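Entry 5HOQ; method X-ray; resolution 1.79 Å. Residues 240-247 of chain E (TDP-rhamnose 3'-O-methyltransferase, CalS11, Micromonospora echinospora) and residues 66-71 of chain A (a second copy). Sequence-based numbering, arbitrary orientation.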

# COMPACT_ATOMS: atom_id res chain seq x y z
N PRO E 240 1.37 22.94 -5.15
CA PRO E 240 0.10 22.42 -5.71
C PRO E 240 -1.11 22.99 -4.97
O PRO E 240 -1.33 22.70 -3.79
CB PRO E 240 0.22 20.90 -5.52
CG PRO E 240 1.69 20.63 -5.10
CD PRO E 240 2.08 21.90 -4.40
N LEU E 241 -1.87 23.83 -5.65
CA LEU E 241 -3.12 24.33 -5.10
C LEU E 241 -4.21 23.27 -5.24
O LEU E 241 -4.34 22.64 -6.29
CB LEU E 241 -3.51 25.63 -5.79
CG LEU E 241 -2.75 26.86 -5.30
CD1 LEU E 241 -2.85 27.92 -6.31
CD2 LEU E 241 -3.32 27.34 -3.97
N ARG E 242 -4.94 23.03 -4.15
CA ARG E 242 -5.93 21.97 -4.07
C ARG E 242 -7.26 22.50 -3.55
O ARG E 242 -7.31 23.49 -2.80
CB ARG E 242 -5.45 20.84 -3.18
CG ARG E 242 -4.22 20.08 -3.72
CD ARG E 242 -4.58 19.29 -4.97
NE ARG E 242 -3.45 18.55 -5.53
CZ ARG E 242 -2.67 19.00 -6.51
NH1 ARG E 242 -2.89 20.20 -7.07
NH2 ARG E 242 -1.68 18.24 -6.94
N LEU E 243 -8.34 21.80 -3.94
CA LEU E 243 -9.65 21.88 -3.32
C LEU E 243 -9.89 20.65 -2.47
O LEU E 243 -9.30 19.59 -2.71
CB LEU E 243 -10.78 21.93 -4.36
CG LEU E 243 -10.78 23.06 -5.36
CD1 LEU E 243 -11.98 22.92 -6.31
CD2 LEU E 243 -10.86 24.37 -4.61
N LEU E 244 -10.76 20.78 -1.49
CA LEU E 244 -11.43 19.62 -0.95
C LEU E 244 -12.56 19.26 -1.92
O LEU E 244 -13.43 20.11 -2.18
CB LEU E 244 -11.96 19.91 0.45
CG LEU E 244 -10.87 20.42 1.40
CD1 LEU E 244 -11.47 21.03 2.63
CD2 LEU E 244 -9.97 19.25 1.75
N PRO E 245 -12.57 18.04 -2.49
CA PRO E 245 -13.49 17.77 -3.61
C PRO E 245 -14.93 18.12 -3.29
O PRO E 245 -15.46 17.80 -2.21
CB PRO E 245 -13.33 16.27 -3.86
CG PRO E 245 -11.88 16.02 -3.50
CD PRO E 245 -11.59 16.95 -2.32
N GLY E 246 -15.58 18.76 -4.26
CA GLY E 246 -16.96 19.17 -4.14
C GLY E 246 -17.16 20.57 -3.59
O GLY E 246 -18.31 21.05 -3.57
N ARG E 247 -16.10 21.24 -3.16
CA ARG E 247 -16.24 22.51 -2.49
C ARG E 247 -15.41 23.55 -3.24
O ARG E 247 -14.22 23.31 -3.49
CB ARG E 247 -15.77 22.40 -1.01
CG ARG E 247 -16.43 21.21 -0.33
CD ARG E 247 -15.88 20.91 1.02
NE ARG E 247 -16.36 19.63 1.46
CZ ARG E 247 -16.00 19.04 2.58
NH1 ARG E 247 -15.19 19.67 3.43
NH2 ARG E 247 -16.44 17.83 2.84
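Chain A (66-71) VLDVPG

Chain A has no regular helix or strand here. A type I turn runs from Val66(A) to Val69(A) and is closed by Val69(A) N to Val66(A) O at 3.0 Å. Chain E is extended through Arg242(E) and Leu243(E), then makes a type II turn from Leu244(E) to Arg247(E). Gly246(E) has phi/psi of 91/-6, where a CB would be jammed against the preceding carbonyl oxygen. The touching parts run 128° apart, end to end. In register, Arg242(E) CA lies nearest Val69(A) CA at 4.7 Å, and Leu243(E) CA nearest Asp68(A) CA at 4.5 Å.

One direct hydrogen bond joins the stretches, Leu243(E) N to Asp68(A) O at 2.9 Å. Arg242(E) CA also makes a CA-H...O contact with Asp68(A) O at 3.1 Å. A water bridges the turns: it donates to Leu67(A) O (2.7 Å) and accepts from Gly246(E) N (2.8 Å).

Pro70(A) packs on two leucines. Pro70(A) CB lies 3.8 Å from Leu243(E) CD2, and Pro70(A) CG lies 4.1 Å from Leu241(E) CB. Pro245(E) CG reaches Asp68(A) CB at 4.1 Å. Arg242(E) NE is 4.0 Å from Asp68(A) OD2, but the oxygen lies well out of the guanidinium plane, so no N-H points at it, and the pair is a proximity of opposite charges, beyond a salt bridge. Within chain E, Arg242(E) NH1 donates a hydrogen bond to Leu241(E) O at 2.9 Å.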

# COMPACT_ATOMS: atom_id res chain seq x y z
N VAL A 66 -9.04 16.22 -11.87
CA VAL A 66 -8.97 17.61 -11.43
C VAL A 66 -10.05 17.96 -10.42
O VAL A 66 -10.23 19.14 -10.09
CB VAL A 66 -8.97 18.59 -12.62
CG1 VAL A 66 -7.76 18.30 -13.50
CG2 VAL A 66 -10.24 18.55 -13.40
N LEU A 67 -10.74 16.96 -9.85
CA LEU A 67 -11.76 17.27 -8.86
C LEU A 67 -11.17 17.91 -7.60
O LEU A 67 -11.92 18.57 -6.86
CB LEU A 67 -12.55 16.02 -8.49
CG LEU A 67 -13.39 15.44 -9.62
CD1 LEU A 67 -14.08 14.20 -9.10
CD2 LEU A 67 -14.43 16.42 -10.12
N ASP A 68 -9.88 17.73 -7.32
CA ASP A 68 -9.24 18.38 -6.19
C ASP A 68 -8.32 19.51 -6.63
O ASP A 68 -7.42 19.89 -5.87
CB ASP A 68 -8.48 17.37 -5.31
CG ASP A 68 -7.32 16.68 -6.02
OD1 ASP A 68 -7.16 16.84 -7.24
OD2 ASP A 68 -6.53 15.99 -5.33
N VAL A 69 -8.54 20.05 -7.83
CA VAL A 69 -7.78 21.17 -8.36
C VAL A 69 -8.72 22.36 -8.56
O VAL A 69 -9.76 22.20 -9.21
CB VAL A 69 -7.08 20.81 -9.69
CG1 VAL A 69 -6.30 22.00 -10.25
CG2 VAL A 69 -6.16 19.59 -9.50
N PRO A 70 -8.39 23.56 -8.09
CA PRO A 70 -9.26 24.72 -8.33
C PRO A 70 -9.22 25.16 -9.77
O PRO A 70 -8.33 24.79 -10.52
CB PRO A 70 -8.68 25.82 -7.42
CG PRO A 70 -7.33 25.39 -7.12
CD PRO A 70 -7.23 23.92 -7.27
N GLY A 71 -10.20 25.97 -10.16
CA GLY A 71 -10.14 26.66 -11.44
C GLY A 71 -11.13 26.15 -12.46
O GLY A 71 -12.08 25.42 -12.15
O HOH W 1 -14.63 18.77 -6.89